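Adapter protein MecA 2 (Bacillus subtilis, PDB 3JTO) targets unfolded and aggregated proteins, and the competence regulator ComK, to the ClpC protease, which its C-terminal domain, the part in this chain, contacts. Local coordinates at residues D5-F10 / Q39-L44; E21-I26 / V56-E61. All blocks are in the same frame, centred on the assembly; numbering follows the deposited sequence.

Contact 1 of 2, residues D5-F10 / Q39-L44; sequences DIIYQF and QYFLSL
Q9 lies alongside the ring of F41 on neighbouring strands at the middle of the antiparallel sheet of this ClpC-binding domain. Following Q9 outward, its CB is 4.1 Å from F41 CE1, and CG is unusually close to that carbon at 3.2 Å, a separation too doubtful to argue from. CD and NE2 of Q9 lie 3.9 Å and 3.6 Å from F41 CE1, with the amide plane turned 61° against the ring. The two side chains run side by side in the same direction, which keeps CE1 near CB, CG, CD and NE2. F41 has its CG anti to its own carbonyl carbon (chi1 -64°), which carries the ring across to strand 4-10. The Q9 and Q39 amides stack only 10° from parallel, and Q39 NE2 reaches Q9 CG at 3.7 Å. Replacing F41 by alanine removes the ring, and would probably leave Q9 CG and NE2 without their main neighbour and open a gap beside I7 CG2. Helix 70-76 packs on I7, F41 and S43 of this face. Six backbone bonds fix the register, pairing I6 with L44, Y8 with L42 and F10 with Y40; the shortest runs from I6 N to L44 O at 2.7 Å. On the reverse face, F10 CE2 rests 3.8 Å from L42 CB, while Y40 O sits at the edge of the F10 ring, near its plane.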
# COMPACT_ATOMS: atom_id res chain seq x y z
N ASP A 5 -0.44 -6.42 -9.31
CA ASP A 5 -0.84 -6.30 -7.91
C ASP A 5 0.40 -6.15 -7.05
O ASP A 5 1.33 -6.96 -7.12
CB ASP A 5 -1.64 -7.51 -7.47
CG ASP A 5 -2.92 -7.67 -8.24
OD1 ASP A 5 -3.35 -6.70 -8.90
OD2 ASP A 5 -3.50 -8.77 -8.18
N ILE A 6 0.43 -5.10 -6.23
CA ILE A 6 1.62 -4.76 -5.47
C ILE A 6 1.30 -4.80 -3.98
O ILE A 6 0.41 -4.09 -3.52
CB ILE A 6 2.17 -3.37 -5.91
CG1 ILE A 6 2.96 -3.52 -7.22
CG2 ILE A 6 3.05 -2.75 -4.85
CD1 ILE A 6 3.37 -2.20 -7.85
N ILE A 7 2.01 -5.65 -3.25
CA ILE A 7 1.96 -5.64 -1.79
C ILE A 7 3.32 -5.38 -1.16
O ILE A 7 4.27 -6.13 -1.38
CB ILE A 7 1.42 -6.94 -1.21
CG1 ILE A 7 0.10 -7.32 -1.86
CG2 ILE A 7 1.23 -6.78 0.29
CD1 ILE A 7 -0.39 -8.69 -1.41
N TYR A 8 3.39 -4.32 -0.35
CA TYR A 8 4.59 -3.94 0.38
C TYR A 8 4.42 -3.98 1.90
O TYR A 8 3.34 -3.74 2.42
CB TYR A 8 5.02 -2.53 -0.03
CG TYR A 8 6.07 -2.52 -1.11
CD1 TYR A 8 7.36 -2.07 -0.84
CD2 TYR A 8 5.79 -2.99 -2.38
CE1 TYR A 8 8.32 -2.08 -1.82
CE2 TYR A 8 6.74 -3.00 -3.36
CZ TYR A 8 8.00 -2.55 -3.08
OH TYR A 8 8.93 -2.57 -4.08
N GLN A 9 5.54 -4.24 2.57
CA GLN A 9 5.68 -4.37 4.03
C GLN A 9 6.30 -3.10 4.65
O GLN A 9 7.31 -2.59 4.16
CB GLN A 9 6.68 -5.49 4.26
CG GLN A 9 6.39 -6.51 5.32
CD GLN A 9 7.36 -7.66 5.17
OE1 GLN A 9 8.51 -7.45 4.78
NE2 GLN A 9 6.91 -8.89 5.44
N PHE A 10 5.71 -2.59 5.72
CA PHE A 10 6.26 -1.41 6.41
C PHE A 10 6.37 -1.66 7.90
O PHE A 10 5.45 -2.22 8.51
CB PHE A 10 5.41 -0.16 6.14
CG PHE A 10 5.17 0.09 4.68
CD1 PHE A 10 6.05 0.88 3.95
CD2 PHE A 10 4.09 -0.50 4.03
CE1 PHE A 10 5.85 1.08 2.61
CE2 PHE A 10 3.89 -0.30 2.70
CZ PHE A 10 4.76 0.49 1.98
N GLN A 39 3.28 -5.69 11.86
CA GLN A 39 3.56 -4.72 10.78
C GLN A 39 2.40 -4.34 9.85
O GLN A 39 1.34 -4.99 9.80
CB GLN A 39 4.76 -5.17 9.95
CG GLN A 39 4.88 -6.66 9.82
CD GLN A 39 6.29 -7.10 9.52
OE1 GLN A 39 6.66 -8.25 9.77
NE2 GLN A 39 7.09 -6.19 8.98
N TYR A 40 2.63 -3.29 9.08
CA TYR A 40 1.63 -2.80 8.16
C TYR A 40 1.93 -3.20 6.73
O TYR A 40 3.10 -3.29 6.30
CB TYR A 40 1.44 -1.29 8.31
CG TYR A 40 0.82 -0.96 9.64
CD1 TYR A 40 -0.56 -0.99 9.80
CD2 TYR A 40 1.61 -0.70 10.75
CE1 TYR A 40 -1.14 -0.72 11.02
CE2 TYR A 40 1.04 -0.42 11.97
CZ TYR A 40 -0.33 -0.44 12.10
OH TYR A 40 -0.90 -0.16 13.32
N PHE A 41 0.86 -3.48 5.99
CA PHE A 41 0.98 -3.88 4.60
C PHE A 41 0.06 -3.03 3.79
O PHE A 41 -1.09 -2.79 4.17
CB PHE A 41 0.62 -5.35 4.42
CG PHE A 41 1.55 -6.30 5.12
CD1 PHE A 41 2.59 -6.91 4.43
CD2 PHE A 41 1.39 -6.57 6.48
CE1 PHE A 41 3.45 -7.80 5.08
CE2 PHE A 41 2.24 -7.45 7.14
CZ PHE A 41 3.28 -8.06 6.44
N LEU A 42 0.57 -2.55 2.67
CA LEU A 42 -0.26 -1.82 1.74
C LEU A 42 -0.40 -2.67 0.48
O LEU A 42 0.58 -3.10 -0.11
CB LEU A 42 0.36 -0.47 1.42
CG LEU A 42 -0.26 0.37 0.29
CD1 LEU A 42 -1.57 1.01 0.75
CD2 LEU A 42 0.71 1.44 -0.19
N SER A 43 -1.64 -2.92 0.07
CA SER A 43 -1.92 -3.70 -1.11
C SER A 43 -2.60 -2.79 -2.15
O SER A 43 -3.57 -2.09 -1.84
CB SER A 43 -2.84 -4.87 -0.75
OG SER A 43 -3.21 -5.60 -1.91
N LEU A 44 -2.07 -2.81 -3.38
CA LEU A 44 -2.63 -2.07 -4.49
C LEU A 44 -2.80 -3.02 -5.67
O LEU A 44 -1.87 -3.73 -6.03
CB LEU A 44 -1.73 -0.90 -4.88
CG LEU A 44 -1.68 0.31 -3.95
CD1 LEU A 44 -0.40 1.08 -4.18
CD2 LEU A 44 -2.94 1.21 -4.13

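Contact 2 of 2, residues E21-I26 / V56-E61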
# COMPACT_ATOMS: atom_id res chain seq x y z
N GLU A 21 1.31 10.80 0.42
CA GLU A 21 1.25 12.05 -0.31
C GLU A 21 1.91 11.89 -1.69
O GLU A 21 1.43 12.42 -2.69
CB GLU A 21 1.94 13.13 0.51
CG GLU A 21 1.50 14.54 0.18
CD GLU A 21 2.49 15.23 -0.71
OE1 GLU A 21 2.81 14.67 -1.78
OE2 GLU A 21 2.96 16.33 -0.34
N SER A 22 3.01 11.15 -1.72
CA SER A 22 3.68 10.78 -2.95
C SER A 22 2.82 9.91 -3.88
O SER A 22 2.85 10.09 -5.10
CB SER A 22 4.99 10.07 -2.64
OG SER A 22 5.86 10.92 -1.92
N LEU A 23 2.06 8.97 -3.31
CA LEU A 23 1.16 8.13 -4.10
C LEU A 23 0.05 8.94 -4.76
O LEU A 23 -0.23 8.76 -5.95
CB LEU A 23 0.56 6.99 -3.27
CG LEU A 23 1.50 5.85 -2.88
CD1 LEU A 23 0.73 4.73 -2.25
CD2 LEU A 23 2.29 5.32 -4.08
N GLN A 24 -0.57 9.83 -4.00
CA GLN A 24 -1.65 10.66 -4.54
C GLN A 24 -1.17 11.57 -5.67
O GLN A 24 -1.90 11.86 -6.61
CB GLN A 24 -2.27 11.50 -3.44
CG GLN A 24 -3.44 12.32 -3.89
CD GLN A 24 -3.68 13.51 -2.97
OE1 GLN A 24 -4.64 13.53 -2.18
NE2 GLN A 24 -2.80 14.49 -3.05
N ARG A 25 0.07 12.03 -5.58
CA ARG A 25 0.59 12.90 -6.61
C ARG A 25 0.63 12.18 -7.96
O ARG A 25 0.30 12.76 -8.99
CB ARG A 25 1.97 13.47 -6.23
CG ARG A 25 1.87 14.50 -5.12
CD ARG A 25 3.06 15.45 -5.11
NE ARG A 25 2.76 16.68 -4.37
CZ ARG A 25 3.45 17.10 -3.31
NH1 ARG A 25 4.48 16.40 -2.87
NH2 ARG A 25 3.10 18.23 -2.70
N ILE A 26 1.01 10.91 -7.94
CA ILE A 26 1.07 10.13 -9.17
C ILE A 26 -0.27 9.45 -9.49
O ILE A 26 -0.31 8.44 -10.16
CB ILE A 26 2.24 9.13 -9.13
CG1 ILE A 26 2.00 8.02 -8.10
CG2 ILE A 26 3.54 9.86 -8.81
CD1 ILE A 26 3.13 7.04 -8.06
N VAL A 56 6.16 1.50 -7.23
CA VAL A 56 7.19 0.71 -6.58
C VAL A 56 8.38 1.58 -6.17
O VAL A 56 9.12 1.23 -5.25
CB VAL A 56 7.63 -0.49 -7.44
CG1 VAL A 56 9.04 -0.93 -7.10
CG2 VAL A 56 6.68 -1.63 -7.23
N ALA A 57 8.53 2.71 -6.85
CA ALA A 57 9.63 3.62 -6.59
C ALA A 57 9.37 4.47 -5.35
O ALA A 57 10.28 4.79 -4.59
CB ALA A 57 9.87 4.52 -7.79
N VAL A 58 8.11 4.83 -5.15
CA VAL A 58 7.71 5.49 -3.92
C VAL A 58 7.84 4.54 -2.73
O VAL A 58 8.50 4.86 -1.74
CB VAL A 58 6.27 6.00 -4.00
CG1 VAL A 58 5.75 6.35 -2.62
CG2 VAL A 58 6.19 7.19 -4.96
N LEU A 59 7.23 3.36 -2.84
CA LEU A 59 7.14 2.44 -1.71
C LEU A 59 8.50 1.95 -1.27
O LEU A 59 8.76 1.84 -0.07
CB LEU A 59 6.24 1.24 -2.04
CG LEU A 59 4.82 1.54 -2.50
CD1 LEU A 59 4.04 0.25 -2.69
CD2 LEU A 59 4.14 2.44 -1.50
N ALA A 60 9.37 1.67 -2.24
CA ALA A 60 10.71 1.18 -1.94
C ALA A 60 11.50 2.10 -1.01
O ALA A 60 12.43 1.65 -0.34
CB ALA A 60 11.48 0.91 -3.21
N GLU A 61 11.14 3.37 -0.96
CA GLU A 61 11.83 4.30 -0.07
C GLU A 61 11.46 4.10 1.40
O GLU A 61 12.17 4.58 2.28
CB GLU A 61 11.55 5.75 -0.46
CG GLU A 61 12.33 6.25 -1.66
CD GLU A 61 12.01 7.69 -1.99
OE1 GLU A 61 11.04 8.23 -1.41
OE2 GLU A 61 12.71 8.28 -2.84
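The salt bridge from R25 NH1 to E21 OE1, 2.6 Å long, lies within helix 13-25 and takes no part in the contact with 56-61, where S22 CB meets V58 as helices 13-25 and 49-59 pack together on one face of the antiparallel sheet. It joins residues one helical turn apart, and E21 CD lies over one face of the R25 guanidinium, 3.1 Å above its plane and offset toward the rim. Across the interface itself the evidence is entirely apolar. V58 points toward the first helix and is touched by S22 and L23 of that helix and by I26 just past its end. Its CG1, anti to the backbone N (chi1 165°), sits 3.8 Å from S22 CB. The same methyl lies 3.9 Å from L23 CD2, the two side chains crossing at a slant. CG2 is also close to S22 CB, and I26 CD1 reaches it more loosely, at 4.4 Å. I26 is the first residue to leave helical geometry, and its N makes weak bonds to S22 O and L23 O. Deeper in, L23 and L59 both rest on L42 of strand 39-47, with V86 of helix 85-93 also against L23. These two leucines cross at about a right angle, L23 CD1 lying 4.2 Å from L59 CD2.

In the fold
Contact 1 joins two central strands and contact 2 two helices laid on that sheet. The first is larger, burying 569 Å² against 183 Å², and more central, its centre about 4 Å from the chain's against about 9 Å. Both are partly buried, but 7 of 12 touching residues are buried in contact 1 and 2 of 5 in contact 2, which lies nearer the surface. Chemistry follows place: the strands are bound by backbone hydrogen bonds, whereas the helices meet through side-chain carbon alone. Strand 4-10 leads into helix 13-25 and strand 39-47 into helix 49-59, so the segments alternate along the chain. The layers touch directly, Y8 CD1 lying 3.7 Å from L59 CB.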